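Side-chain contacts in V-type ATP synthase alpha chain (Nanoarchaeum equitans Kin4-M, PDB 5BN3), which is subunit A of a V-type ATPase, a member of the P-loop alpha/beta family that carries ADP and magnesium ions in this model: residues 331-335 with 336-340; 188-191 with 192-195. One frame throughout, in Å; residues are numbered along the deposited sequence.

Contact 1 (331-335 with 336-340)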
ATOM      1  N   GLU A 331     -13.038   8.212  15.847  1.00 37.98           N
ATOM      2  CA  GLU A 331     -13.992   7.307  16.485  1.00 44.53           C
ATOM      3  C   GLU A 331     -15.426   7.838  16.433  1.00 47.40           C
ATOM      4  O   GLU A 331     -16.350   7.098  16.102  1.00 46.96           O
ATOM      5  CB  GLU A 331     -13.573   7.005  17.929  1.00 47.82           C
ATOM      6  CG  GLU A 331     -14.673   6.404  18.804  1.00 67.77           C
ATOM      7  CD  GLU A 331     -14.959   4.932  18.519  1.00 77.16           C
ATOM      8  OE1 GLU A 331     -14.713   4.460  17.386  1.00 53.92           O
ATOM      9  OE2 GLU A 331     -15.442   4.241  19.441  1.00 73.42           O
ATOM     10  N   ILE A 332     -15.603   9.118  16.750  1.00 36.49           N
ATOM     11  CA  ILE A 332     -16.916   9.755  16.676  1.00 49.43           C
ATOM     12  C   ILE A 332     -17.445   9.706  15.247  1.00 52.43           C
ATOM     13  O   ILE A 332     -18.600   9.347  15.008  1.00 45.36           O
ATOM     14  CB  ILE A 332     -16.861  11.235  17.117  1.00 44.78           C
ATOM     15  CG1 ILE A 332     -16.333  11.369  18.551  1.00 57.76           C
ATOM     16  CG2 ILE A 332     -18.229  11.884  16.976  1.00 50.56           C
ATOM     17  CD1 ILE A 332     -17.169  10.659  19.595  1.00 69.26           C
ATOM     18  N   SER A 333     -16.586  10.076  14.301  1.00 47.05           N
ATOM     19  CA  SER A 333     -16.926  10.057  12.883  1.00 49.44           C
ATOM     20  C   SER A 333     -17.352   8.661  12.430  1.00 46.03           C
ATOM     21  O   SER A 333     -18.296   8.512  11.652  1.00 47.91           O
ATOM     22  CB  SER A 333     -15.729  10.540  12.060  1.00 41.79           C
ATOM     23  OG  SER A 333     -16.088  10.763  10.710  1.00 59.95           O
ATOM     24  N   SER A 334     -16.657   7.644  12.930  1.00 42.27           N
ATOM     25  CA  SER A 334     -16.958   6.255  12.595  1.00 54.07           C
ATOM     26  C   SER A 334     -18.337   5.815  13.088  1.00 60.46           C
ATOM     27  O   SER A 334     -19.082   5.155  12.361  1.00 51.21           O
ATOM     28  CB  SER A 334     -15.879   5.334  13.169  1.00 49.24           C
ATOM     29  OG  SER A 334     -16.233   3.973  13.013  1.00 69.93           O
ATOM     30  N   ARG A 335     -18.668   6.179  14.325  1.00 54.52           N
ATOM     31  CA  ARG A 335     -19.963   5.836  14.911  1.00 53.78           C
ATOM     32  C   ARG A 335     -21.095   6.561  14.192  1.00 53.03           C
ATOM     33  O   ARG A 335     -22.194   6.027  14.047  1.00 53.15           O
ATOM     34  CB  ARG A 335     -19.995   6.189  16.401  1.00 46.36           C
ATOM     35  CG  ARG A 335     -18.842   5.633  17.228  1.00 43.48           C
ATOM     36  CD  ARG A 335     -18.912   4.127  17.404  1.00 55.39           C
ATOM     37  NE  ARG A 335     -17.851   3.647  18.289  1.00 58.62           N
ATOM     38  CZ  ARG A 335     -17.835   2.448  18.864  1.00 69.03           C
ATOM     39  NH1 ARG A 335     -18.830   1.599  18.658  1.00 65.54           N
ATOM     40  NH2 ARG A 335     -16.828   2.103  19.652  1.00 69.75           N
ATOM     41  N   LEU A 336     -20.819   7.783  13.743  1.00 49.74           N
ATOM     42  CA  LEU A 336     -21.803   8.579  13.015  1.00 44.21           C
ATOM     43  C   LEU A 336     -22.033   8.029  11.614  1.00 55.84           C
ATOM     44  O   LEU A 336     -22.959   8.446  10.920  1.00 59.70           O
ATOM     45  CB  LEU A 336     -21.354  10.039  12.927  1.00 48.59           C
ATOM     46  CG  LEU A 336     -21.516  10.886  14.189  1.00 55.13           C
ATOM     47  CD1 LEU A 336     -20.803  12.214  14.040  1.00 46.26           C
ATOM     48  CD2 LEU A 336     -22.985  11.111  14.474  1.00 54.29           C
ATOM     49  N   GLY A 337     -21.187   7.092  11.199  1.00 50.98           N
ATOM     50  CA  GLY A 337     -21.289   6.520   9.871  1.00 54.18           C
ATOM     51  C   GLY A 337     -20.884   7.519   8.806  1.00 71.96           C
ATOM     52  O   GLY A 337     -21.433   7.522   7.702  1.00 65.38           O
ATOM     53  N   GLU A 338     -19.931   8.382   9.143  1.00 52.80           N
ATOM     54  CA  GLU A 338     -19.370   9.305   8.167  1.00 48.79           C
ATOM     55  C   GLU A 338     -18.350   8.559   7.321  1.00 53.70           C
ATOM     56  O   GLU A 338     -17.683   7.647   7.811  1.00 49.61           O
ATOM     57  CB  GLU A 338     -18.705  10.494   8.869  1.00 55.91           C
ATOM     58  CG  GLU A 338     -19.677  11.502   9.464  1.00 60.27           C
ATOM     59  CD  GLU A 338     -18.975  12.621  10.214  1.00 69.13           C
ATOM     60  OE1 GLU A 338     -17.793  12.446  10.582  1.00 60.43           O
ATOM     61  OE2 GLU A 338     -19.605  13.676  10.438  1.00 63.47           O
ATOM     62  N   ILE A 339     -18.236   8.938   6.051  1.00 57.50           N
ATOM     63  CA  ILE A 339     -17.240   8.336   5.175  1.00 61.84           C
ATOM     64  C   ILE A 339     -15.852   8.787   5.611  1.00 52.30           C
ATOM     65  O   ILE A 339     -15.576   9.985   5.673  1.00 41.86           O
ATOM     66  CB  ILE A 339     -17.459   8.728   3.700  1.00 64.15           C
ATOM     67  CG1 ILE A 339     -18.877   8.369   3.252  1.00 69.46           C
ATOM     68  CG2 ILE A 339     -16.431   8.048   2.807  1.00 62.72           C
ATOM     69  CD1 ILE A 339     -19.190   8.796   1.832  1.00 81.78           C
ATOM     70  N   PRO A 340     -14.975   7.827   5.936  1.00 53.91           N
ATOM     71  CA  PRO A 340     -13.619   8.193   6.354  1.00 55.90           C
ATOM     72  C   PRO A 340     -12.845   8.804   5.198  1.00 53.57           C
ATOM     73  O   PRO A 340     -13.090   8.440   4.046  1.00 53.31           O
ATOM     74  CB  PRO A 340     -12.988   6.847   6.726  1.00 58.09           C
ATOM     75  CG  PRO A 340     -14.136   5.930   6.969  1.00 66.68           C
ATOM     76  CD  PRO A 340     -15.216   6.377   6.038  1.00 61.46           C
TER
HETATM   77  O   HOH W   1     -15.601   7.752   9.592  1.00 60.15           O
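Ser333 and Glu338 meet where helix 322-335 runs out, the serine hydroxyl donating a hydrogen bond to Glu338 OE1. A chi1 of -170° sets Ser333 OG beside its own carbonyl carbon, within reach of the extended glutamate chain. At 2.4 Å from Ser333 OG to Glu338 OE1 the bond is very short, and its exact length is doubtful. A water ties the same two residues, donating to Ser333 OG and, at 2.7 Å, to Glu338 O. Gly337 takes a positive phi and a Schellman motif closes the helix: Glu338 N reaches Ser333 O at 3.0 Å, and Gly337 N reaches Ser334 O at 3.1 Å from above the carbonyl plane. Ile332 and Leu336 lie side by side, CG2 against CD1 at 3.9 Å, and both pack on Ile36 of the N-terminal barrel. Arg335, bent at chi2, makes a salt bridge within the helix, NH2 to Glu331 OE2 at 2.6 Å in the guanidinium plane, with a weak second bond from NE. Tyr348 OH also bonds Glu338 OE1, and Lys5 of a neighbouring NEQ263 chain forms a salt bridge with OE2. Tyr348 and that lysine thus hold the carboxylate, and the lysine would probably favour its ionised form.

Contact 2 (188-191 with 192-195)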
ATOM      1  N   ARG A 188     -11.725  33.298  22.413  1.00 36.17           N
ATOM      2  CA  ARG A 188     -11.916  34.540  23.155  1.00 39.62           C
ATOM      3  C   ARG A 188     -11.443  35.746  22.348  1.00 42.39           C
ATOM      4  O   ARG A 188     -10.341  35.738  21.794  1.00 40.06           O
ATOM      5  CB  ARG A 188     -11.217  34.475  24.518  1.00 35.43           C
ATOM      6  CG  ARG A 188     -11.881  33.502  25.488  1.00 36.99           C
ATOM      7  CD  ARG A 188     -11.136  33.400  26.815  1.00 38.42           C
ATOM      8  NE  ARG A 188     -11.008  34.691  27.490  1.00 40.71           N
ATOM      9  CZ  ARG A 188     -11.946  35.236  28.259  1.00 50.05           C
ATOM     10  NH1 ARG A 188     -13.099  34.611  28.453  1.00 38.92           N
ATOM     11  NH2 ARG A 188     -11.732  36.412  28.832  1.00 35.88           N
ATOM     12  N   PRO A 189     -12.283  36.790  22.285  1.00 48.54           N
ATOM     13  CA  PRO A 189     -12.020  37.980  21.467  1.00 43.53           C
ATOM     14  C   PRO A 189     -10.834  38.796  21.963  1.00 40.35           C
ATOM     15  O   PRO A 189     -10.469  38.729  23.139  1.00 48.39           O
ATOM     16  CB  PRO A 189     -13.306  38.800  21.621  1.00 53.96           C
ATOM     17  CG  PRO A 189     -13.858  38.380  22.943  1.00 47.15           C
ATOM     18  CD  PRO A 189     -13.538  36.913  23.048  1.00 43.16           C
ATOM     19  N   TYR A 190     -10.241  39.554  21.047  1.00 33.24           N
ATOM     20  CA  TYR A 190      -9.149  40.470  21.351  1.00 41.74           C
ATOM     21  C   TYR A 190      -9.249  41.623  20.365  1.00 44.95           C
ATOM     22  O   TYR A 190     -10.135  41.624  19.509  1.00 43.52           O
ATOM     23  CB  TYR A 190      -7.794  39.763  21.225  1.00 37.51           C
ATOM     24  CG  TYR A 190      -7.596  39.037  19.916  1.00 41.62           C
ATOM     25  CD1 TYR A 190      -7.980  37.713  19.773  1.00 42.74           C
ATOM     26  CD2 TYR A 190      -7.018  39.673  18.827  1.00 44.73           C
ATOM     27  CE1 TYR A 190      -7.802  37.045  18.585  1.00 50.18           C
ATOM     28  CE2 TYR A 190      -6.834  39.012  17.634  1.00 48.98           C
ATOM     29  CZ  TYR A 190      -7.228  37.698  17.520  1.00 66.44           C
ATOM     30  OH  TYR A 190      -7.047  37.033  16.332  1.00 63.44           O
ATOM     31  N   LYS A 191      -8.354  42.600  20.468  1.00 45.23           N
ATOM     32  CA  LYS A 191      -8.427  43.760  19.581  1.00 43.60           C
ATOM     33  C   LYS A 191      -7.737  43.547  18.238  1.00 51.06           C
ATOM     34  O   LYS A 191      -8.350  43.738  17.189  1.00 51.96           O
ATOM     35  CB  LYS A 191      -7.915  45.026  20.277  1.00 41.28           C
ATOM     36  CG  LYS A 191      -8.907  45.603  21.275  1.00 53.68           C
ATOM     37  CD  LYS A 191      -8.522  47.010  21.700  1.00 55.17           C
ATOM     38  CE  LYS A 191      -9.668  47.685  22.435  1.00 78.44           C
ATOM     39  NZ  LYS A 191      -9.341  49.087  22.815  1.00 77.21           N
ATOM     40  N   GLU A 192      -6.466  43.152  18.265  1.00 43.49           N
ATOM     41  CA  GLU A 192      -5.751  42.863  17.022  1.00 58.07           C
ATOM     42  C   GLU A 192      -4.543  41.953  17.226  1.00 51.08           C
ATOM     43  O   GLU A 192      -3.934  41.932  18.301  1.00 41.01           O
ATOM     44  CB  GLU A 192      -5.322  44.159  16.320  1.00 54.28           C
ATOM     45  CG  GLU A 192      -4.175  44.899  16.992  1.00 62.31           C
ATOM     46  CD  GLU A 192      -3.863  46.224  16.316  1.00 94.59           C
ATOM     47  OE1 GLU A 192      -4.804  46.868  15.805  1.00 95.03           O
ATOM     48  OE2 GLU A 192      -2.677  46.622  16.295  1.00 80.36           O
ATOM     49  N   LYS A 193      -4.208  41.200  16.185  1.00 42.08           N
ATOM     50  CA  LYS A 193      -3.010  40.374  16.185  1.00 40.82           C
ATOM     51  C   LYS A 193      -1.795  41.281  16.069  1.00 46.30           C
ATOM     52  O   LYS A 193      -1.793  42.226  15.279  1.00 56.75           O
ATOM     53  CB  LYS A 193      -3.046  39.406  15.003  1.00 50.31           C
ATOM     54  CG  LYS A 193      -4.376  38.679  14.844  1.00 68.86           C
ATOM     55  CD  LYS A 193      -4.455  37.925  13.520  1.00 82.04           C
ATOM     56  CE  LYS A 193      -5.847  37.343  13.290  1.00 64.41           C
ATOM     57  NZ  LYS A 193      -6.899  38.397  13.224  1.00 69.86           N
ATOM     58  N   LEU A 194      -0.767  41.006  16.866  1.00 46.15           N
ATOM     59  CA  LEU A 194       0.452  41.805  16.828  1.00 39.47           C
ATOM     60  C   LEU A 194       1.563  41.037  16.124  1.00 48.24           C
ATOM     61  O   LEU A 194       1.491  39.815  15.984  1.00 44.66           O
ATOM     62  CB  LEU A 194       0.899  42.183  18.243  1.00 40.48           C
ATOM     63  CG  LEU A 194      -0.027  43.075  19.072  1.00 44.40           C
ATOM     64  CD1 LEU A 194       0.587  43.383  20.434  1.00 50.60           C
ATOM     65  CD2 LEU A 194      -0.336  44.355  18.324  1.00 54.71           C
ATOM     66  N   ASP A 195       2.587  41.757  15.675  1.00 41.24           N
ATOM     67  CA  ASP A 195       3.746  41.119  15.070  1.00 59.70           C
ATOM     68  C   ASP A 195       4.546  40.386  16.131  1.00 47.78           C
ATOM     69  O   ASP A 195       4.497  40.741  17.312  1.00 47.47           O
ATOM     70  CB  ASP A 195       4.637  42.158  14.387  1.00 55.73           C
ATOM     71  CG  ASP A 195       3.974  42.792  13.182  1.00 68.48           C
ATOM     72  OD1 ASP A 195       3.034  42.182  12.628  1.00 70.33           O
ATOM     73  OD2 ASP A 195       4.398  43.899  12.786  1.00 73.29           O
TER
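Tyr190 lays the edge of its ring along the backbone of Glu192 and Lys193, and this van der Waals contact is the main one between 188-191 and 192-195. CD2 of Tyr190 comes to 3.6 Å from Glu192 N, and the neighbouring ring carbon CE2 lies 3.7 Å from Lys193 N. Glu192 CA sits in the ring plane, so the peptide runs past the rim. With chi1 at 52°, Tyr190 CG is wedged between its own backbone N and carbonyl carbon, which brings the ring edge alongside the next two residues.

The apolar touch between side chains comes from the lysine stem, where Lys193 CG is 3.7 Å from Tyr190 CE2.

Around the phenol oxygen the surroundings are more polar. Lys193 CE approaches Tyr190 OH at 3.3 Å, and a bend at chi4 (61°) curls the ammonium end back, leaving Lys193 NZ 3.4 Å from Tyr190 OH.

Among the backbone bonds, Lys191 and Glu192 both face Arg364 of strand 361-364, a classic beta bulge at the start of strand 192-193. The end of the Lys191 side chain leads away, and its NZ forms a salt bridge with Asp368.

The side chain of Tyr190 lies about 13 Å from a bound magnesium ion, too far to be a ligand. This is a bulged, surface-lying entry to strand 192-193: no clear hydrogen bond forms between the two segments, so their fit is mainly van der Waals, and the backbone bonds to Arg364 probably set the path.

Overall arrangement
From the N terminus, the chain passes strand 180-183 and reaches contact 2, a bulged approach that delivers strand 192-193 to the side of strand 361-364. That partner is itself antiparallel to strand 370-379, so contact 2 leads the chain onto the large mixed sheet. Well over a hundred residues later, after strand 314-320 of the same sheet, helix 322-335 ends in contact 1, which starts the loop toward helix 349-357 and lies against the N-terminal barrel. Both contacts are local; they follow in series and neither nest nor cross. The centres of contacts 1 and 2 are about 35 Å apart, and the nearest atoms of contacts 1 and 2 about 23 Å, with the mixed sheet linking their surroundings.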